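Local coordinates for adenosine deaminase (Burkholderia ambifaria, PDB 4GXW), which binds a zinc ion and, as a member of the adenosine and AMP deaminase family, probably catalyses the hydrolytic deamination of a purine, at residues 156-161 against 197-202; 166-171 against 203-208. All coordinates share one frame; numbering follows the deposited sequence. Where two conformers were deposited one is given.

Both contacts dock helix 200-208 onto the strand-helix unit made by strand 151-159 and helix 164-176: contact 1 joins the end of the strand to the start of helix 200-208, contact 2 joins the two helices further along. Their centres lie about 8 Å apart and the two share one apolar seam, in which Ala202 CB comes within 3.5 Å of Ala167 CB and Ile158 CD1 within 3.6 Å of Tyr203 CE1. Contact 1 is the one nearer the metal: the side chain of Arg160 is about 9 Å from the zinc ion and about 4 Å from the side chain of the zinc ligand His216. Contact 2 lies away from that site.

Contact 1 (156-161 against 197-202); sequences PSIDRE and ELFWKA
The ring of Phe199 lies against both Ile158 and Arg160. Its far end, CZ, meets Arg160 O at 3.4 Å, the carbonyl oxygen sitting at the C-H rim of the ring and near its plane. The same end touches the start of the arginine side chain, CZ lying 3.8 Å from Arg160 CB. Nearer the root of the ring, Ile158 CG2 approaches obliquely, 3.9 Å from Phe199 CD1, and the two side chains point opposite ways as they pass. The other branch of Ile158 runs on to helix 200-208: with CG1 beside the backbone N and anti to the carbonyl carbon (chi1 -64°), its CD1 reaches Ala202 CB at 4.0 Å. Across the opposite face of the Phe199 ring lies its own neighbour Leu198, whose CG stands 4.0 Å from the plane, toward the rim.

Behind this layer, Ile187 of strand 184-188 touches Ile158, Arg160 and Phe199. Arg160 O also accepts a hydrogen bond from Arg194 NE, while the guanidinium group turns to His216 O through NH1. On the strand side, Asp159 OD1 takes the backbone N of Glu161 at 3.2 Å, from above the carboxylate plane, forming an Asx turn just past the strand; its OD2 pairs with Arg81 in a salt bridge.

Phe199 holds the N-cap position of helix 200-208. Such docking of a helix start against the C-terminal end of a parallel strand belongs to the TIM-barrel fold; in this protein His216 is a zinc ligand.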
loop_
_atom_site.group_PDB
_atom_site.type_symbol
_atom_site.label_atom_id
_atom_site.label_comp_id
_atom_site.label_asym_id
_atom_site.label_seq_id
_atom_site.Cartn_x
_atom_site.Cartn_y
_atom_site.Cartn_z
ATOM N N PRO A 156 10.318 -5.921 3.871
ATOM C CA PRO A 156 10.935 -6.630 2.748
ATOM C C PRO A 156 9.931 -7.640 2.209
ATOM O O PRO A 156 9.291 -8.359 2.988
ATOM C CB PRO A 156 12.154 -7.301 3.387
ATOM C CG PRO A 156 12.474 -6.422 4.574
ATOM C CD PRO A 156 11.128 -5.996 5.101
ATOM N N SER A 157 9.790 -7.697 0.889
ATOM C CA SER A 157 8.706 -8.460 0.290
ATOM C C SER A 157 9.200 -9.445 -0.749
ATOM O O SER A 157 10.052 -9.129 -1.587
ATOM C CB SER A 157 7.672 -7.519 -0.324
ATOM O OG SER A 157 7.072 -6.724 0.689
ATOM N N ILE A 158 8.640 -10.644 -0.680
ATOM C CA ILE A 158 8.969 -11.708 -1.607
ATOM C C ILE A 158 8.504 -11.361 -3.017
ATOM O O ILE A 158 7.388 -10.863 -3.200
ATOM C CB ILE A 158 8.281 -13.012 -1.156
ATOM C CG1 ILE A 158 8.827 -13.449 0.211
ATOM C CG2 ILE A 158 8.405 -14.095 -2.220
ATOM C CD1 ILE A 158 7.914 -14.416 0.936
ATOM N N ASP A 159 9.381 -11.559 -4.000
ATOM C CA ASP A 159 9.037 -11.449 -5.413
ATOM C C ASP A 159 8.526 -12.831 -5.810
ATOM O O ASP A 159 9.312 -13.755 -6.031
ATOM C CB ASP A 159 10.303 -11.067 -6.196
ATOM C CG ASP A 159 10.088 -10.974 -7.686
ATOM O OD1 ASP A 159 9.026 -11.391 -8.196
ATOM O OD2 ASP A 159 11.029 -10.482 -8.352
ATOM N N ARG A 160 7.211 -12.991 -5.880
ATOM C CA ARG A 160 6.647 -14.327 -6.061
ATOM C C ARG A 160 6.884 -14.914 -7.450
ATOM O O ARG A 160 6.595 -16.086 -7.686
ATOM C CB ARG A 160 5.156 -14.347 -5.710
ATOM C CG ARG A 160 4.250 -13.739 -6.777
ATOM C CD ARG A 160 2.885 -13.349 -6.195
ATOM N NE ARG A 160 2.218 -14.488 -5.562
ATOM C CZ ARG A 160 1.348 -14.408 -4.553
ATOM N NH1 ARG A 160 0.987 -13.228 -4.059
ATOM N NH2 ARG A 160 0.837 -15.529 -4.042
ATOM N N GLU A 161 7.411 -14.111 -8.371
ATOM C CA GLU A 161 7.746 -14.614 -9.700
ATOM C C GLU A 161 9.072 -15.361 -9.715
ATOM O O GLU A 161 9.392 -16.038 -10.692
ATOM C CB GLU A 161 7.740 -13.477 -10.722
ATOM C CG GLU A 161 6.360 -12.836 -10.872
ATOM C CD GLU A 161 6.343 -11.673 -11.836
ATOM O OE1 GLU A 161 7.178 -11.650 -12.770
ATOM O OE2 GLU A 161 5.506 -10.766 -11.654
ATOM N N GLU A 197 0.980 -20.862 -1.058
ATOM C CA GLU A 197 1.550 -22.040 -0.412
ATOM C C GLU A 197 2.922 -22.442 -0.962
ATOM O O GLU A 197 3.678 -23.147 -0.309
ATOM C CB GLU A 197 0.571 -23.221 -0.444
ATOM C CG GLU A 197 0.249 -23.778 -1.826
ATOM C CD GLU A 197 -0.958 -23.138 -2.498
ATOM O OE1 GLU A 197 -1.299 -21.966 -2.182
ATOM O OE2 GLU A 197 -1.559 -23.814 -3.372
ATOM N N LEU A 198 3.247 -21.979 -2.168
ATOM C CA LEU A 198 4.564 -22.228 -2.735
ATOM C C LEU A 198 5.676 -21.685 -1.826
ATOM O O LEU A 198 6.792 -22.212 -1.810
ATOM C CB LEU A 198 4.647 -21.593 -4.129
ATOM C CG LEU A 198 5.908 -21.764 -4.971
ATOM C CD1 LEU A 198 6.206 -23.250 -5.168
ATOM C CD2 LEU A 198 5.740 -21.052 -6.317
ATOM N N PHE A 199 5.335 -20.648 -1.063
ATOM C CA PHE A 199 6.280 -19.887 -0.241
ATOM C C PHE A 199 6.147 -20.190 1.252
ATOM O O PHE A 199 6.513 -19.376 2.106
ATOM C CB PHE A 199 6.106 -18.393 -0.546
ATOM C CG PHE A 199 6.320 -18.087 -1.996
ATOM C CD1 PHE A 199 7.604 -17.883 -2.479
ATOM C CD2 PHE A 199 5.263 -18.108 -2.899
ATOM C CE1 PHE A 199 7.833 -17.661 -3.825
ATOM C CE2 PHE A 199 5.487 -17.880 -4.252
ATOM C CZ PHE A 199 6.770 -17.654 -4.711
ATOM N N TRP A 200 5.652 -21.385 1.566
ATOM C CA TRP A 200 5.438 -21.784 2.952
ATOM C C TRP A 200 6.715 -21.673 3.787
ATOM O O TRP A 200 6.664 -21.286 4.957
ATOM C CB TRP A 200 4.875 -23.216 3.039
ATOM C CG TRP A 200 5.830 -24.284 2.611
ATOM C CD1 TRP A 200 5.946 -24.830 1.363
ATOM C CD2 TRP A 200 6.802 -24.953 3.428
ATOM N NE1 TRP A 200 6.935 -25.782 1.354
ATOM C CE2 TRP A 200 7.477 -25.878 2.609
ATOM C CE3 TRP A 200 7.168 -24.854 4.778
ATOM C CZ2 TRP A 200 8.503 -26.701 3.093
ATOM C CZ3 TRP A 200 8.175 -25.663 5.253
ATOM C CH2 TRP A 200 8.838 -26.577 4.415
ATOM N N LYS A 201 7.859 -22.014 3.207
ATOM C CA LYS A 201 9.090 -22.052 3.989
ATOM C C LYS A 201 9.521 -20.674 4.491
ATOM O O LYS A 201 9.904 -20.515 5.659
ATOM C CB LYS A 201 10.205 -22.718 3.185
ATOM C CG LYS A 201 11.414 -23.106 4.004
ATOM C CD LYS A 201 12.378 -23.945 3.174
ATOM C CE LYS A 201 13.665 -24.183 3.912
ATOM N NZ LYS A 201 14.587 -24.908 3.016
ATOM N N ALA A 202 9.439 -19.678 3.618
ATOM C CA ALA A 202 9.831 -18.333 3.994
ATOM C C ALA A 202 8.928 -17.788 5.089
ATOM O O ALA A 202 9.397 -17.107 6.005
ATOM C CB ALA A 202 9.810 -17.420 2.781
#

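Contact 2 (166-171 against 203-208); sequences EAVAIV and YRDARA
Neighbouring helices on the outside of an alpha/beta barrel meet here, with Val171 of helix 164-176 contributing the largest share of the interface. Its CG1 lies against the backbone of helix 200-208, 3.8 Å from Asp205 C and equally far from Ala206 N, and also touches Asp205 CB. The second methyl, CG2, packs on Ala206 CB at 4.1 Å. CG1 is anti to the backbone N of Val171 (chi1 -177°), which leaves CG2 beside that N, and the two methyls face Ala206 side by side, CG1 over its N and CA, CG2 against its CB. One turn earlier, Val168 CG1 comes 3.7 Å from Asp205 OD2, an apolar group against a carboxylate oxygen.

The two helical segments run nearly parallel, 10° apart, with their axes 9.1 Å from each other at closest approach. This is the layout expected of consecutive beta-alpha units in a TIM barrel: strand 151-159 leads into helix 164-176, strand 184-188 precedes helix 200-208, and both helices lie outside the parallel strands. On the sheet side, Ala206 reaches Ile185 and Thr213, while Tyr203 starts out away from helix 164-176, and its OH is hydrogen-bonded to Thr214 O.

Toward the surface, the carboxylate of Asp205 is held by its chain neighbour. Arg204 grips OD1 side-on with two nitrogens: NE donates at 2.9 Å, nearly along the C-O direction, and NH2, at the same distance, is accepted by the syn lone pair of OD1, completing a salt bridge. OD1 sits close to the guanidinium plane in both bonds, which together fix its place and keep the guanidinium edge turned to it; the other oxygen, OD2, is the atom that meets Val168.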
loop_
_atom_site.group_PDB
_atom_site.type_symbol
_atom_site.label_atom_id
_atom_site.label_comp_id
_atom_site.label_asym_id
_atom_site.label_seq_id
_atom_site.Cartn_x
_atom_site.Cartn_y
_atom_site.Cartn_z
ATOM N N GLU A 166 14.498 -17.862 -3.080
ATOM C CA GLU A 166 14.825 -16.445 -2.964
ATOM C C GLU A 166 14.064 -15.844 -1.793
ATOM O O GLU A 166 14.555 -14.940 -1.120
ATOM C CB GLU A 166 14.527 -15.679 -4.262
ATOM C CG GLU A 166 15.421 -16.055 -5.443
ATOM C CD GLU A 166 16.891 -15.691 -5.257
ATOM O OE1 GLU A 166 17.231 -14.873 -4.376
ATOM O OE2 GLU A 166 17.721 -16.226 -6.019
ATOM N N ALA A 167 12.867 -16.368 -1.539
ATOM C CA ALA A 167 12.057 -15.912 -0.419
ATOM C C ALA A 167 12.728 -16.269 0.915
ATOM O O ALA A 167 12.808 -15.432 1.817
ATOM C CB ALA A 167 10.639 -16.503 -0.503
ATOM N N VAL A 168 13.230 -17.499 1.024
ATOM C CA VAL A 168 13.988 -17.905 2.202
ATOM C C VAL A 168 15.224 -17.018 2.374
ATOM O O VAL A 168 15.557 -16.617 3.495
ATOM C CB VAL A 168 14.365 -19.404 2.143
ATOM C CG1 VAL A 168 15.313 -19.786 3.288
ATOM C CG2 VAL A 168 13.105 -20.259 2.185
ATOM N N ALA A 169 15.883 -16.684 1.262
ATOM C CA ALA A 169 17.064 -15.821 1.310
ATOM C C ALA A 169 16.759 -14.464 1.955
ATOM O O ALA A 169 17.580 -13.914 2.692
ATOM C CB ALA A 169 17.672 -15.646 -0.092
ATOM N N ILE A 170 15.570 -13.924 1.697
ATOM C CA ILE A 170 15.178 -12.650 2.299
ATOM C C ILE A 170 15.130 -12.726 3.819
ATOM O O ILE A 170 15.647 -11.837 4.516
ATOM C CB ILE A 170 13.803 -12.192 1.787
ATOM C CG1 ILE A 170 13.897 -11.825 0.307
ATOM C CG2 ILE A 170 13.260 -11.024 2.613
ATOM C CD1 ILE A 170 12.559 -11.550 -0.324
ATOM N N VAL A 171 14.518 -13.787 4.338
ATOM C CA VAL A 171 14.429 -13.943 5.779
ATOM C C VAL A 171 15.827 -14.109 6.383
ATOM O O VAL A 171 16.119 -13.542 7.439
ATOM C CB VAL A 171 13.481 -15.090 6.195
ATOM C CG1 VAL A 171 13.365 -15.152 7.705
ATOM C CG2 VAL A 171 12.099 -14.880 5.582
ATOM N N TYR A 203 7.632 -18.086 4.997
ATOM C CA TYR A 203 6.689 -17.635 6.024
ATOM C C TYR A 203 6.948 -18.319 7.361
ATOM O O TYR A 203 6.959 -17.653 8.403
ATOM C CB TYR A 203 5.224 -17.765 5.551
ATOM C CG TYR A 203 4.836 -16.590 4.677
ATOM C CD1 TYR A 203 5.213 -16.534 3.338
ATOM C CD2 TYR A 203 4.141 -15.516 5.203
ATOM C CE1 TYR A 203 4.894 -15.433 2.552
ATOM C CE2 TYR A 203 3.824 -14.416 4.425
ATOM C CZ TYR A 203 4.206 -14.384 3.107
ATOM O OH TYR A 203 3.892 -13.276 2.349
ATOM N N ARG A 204 7.193 -19.629 7.332
ATOM C CA ARG A 204 7.578 -20.351 8.544
ATOM C C ARG A 204 8.814 -19.726 9.178
ATOM O O ARG A 204 8.855 -19.469 10.386
ATOM C CB ARG A 204 7.888 -21.816 8.230
ATOM C CG ARG A 204 8.420 -22.604 9.430
ATOM C CD ARG A 204 9.151 -23.853 8.986
ATOM N NE ARG A 204 10.421 -23.532 8.339
ATOM C CZ ARG A 204 11.273 -24.440 7.874
ATOM N NH1 ARG A 204 10.987 -25.735 7.968
ATOM N NH2 ARG A 204 12.407 -24.054 7.305
ATOM N N ASP A 205 9.823 -19.469 8.357
ATOM C CA ASP A 205 11.073 -18.921 8.860
ATOM C C ASP A 205 10.875 -17.512 9.418
ATOM O O ASP A 205 11.455 -17.176 10.450
ATOM C CB ASP A 205 12.140 -18.890 7.756
ATOM C CG ASP A 205 12.666 -20.263 7.394
ATOM O OD1 ASP A 205 12.276 -21.271 8.017
ATOM O OD2 ASP A 205 13.511 -20.321 6.478
ATOM N N ALA A 206 10.073 -16.684 8.753
ATOM C CA ALA A 206 9.868 -15.312 9.220
ATOM C C ALA A 206 9.207 -15.299 10.588
ATOM O O ALA A 206 9.647 -14.579 11.490
ATOM C CB ALA A 206 9.040 -14.524 8.218
ATOM N N ARG A 207 8.173 -16.125 10.738
ATOM C CA ARG A 207 7.443 -16.192 11.994
ATOM C C ARG A 207 8.337 -16.769 13.091
ATOM O O ARG A 207 8.328 -16.280 14.221
ATOM C CB ARG A 207 6.138 -16.974 11.843
ATOM C CG ARG A 207 5.152 -16.259 10.922
ATOM C CD ARG A 207 3.759 -16.860 10.975
ATOM N NE ARG A 207 2.997 -16.354 12.121
ATOM C CZ ARG A 207 2.422 -17.115 13.048
ATOM N NH1 ARG A 207 2.506 -18.440 12.994
ATOM N NH2 ARG A 207 1.751 -16.547 14.042
ATOM N N ALA A 208 9.142 -17.777 12.758
ATOM C CA ALA A 208 10.057 -18.356 13.748
ATOM C C ALA A 208 11.118 -17.350 14.196
ATOM O O ALA A 208 11.674 -17.456 15.291
ATOM C CB ALA A 208 10.725 -19.617 13.200
#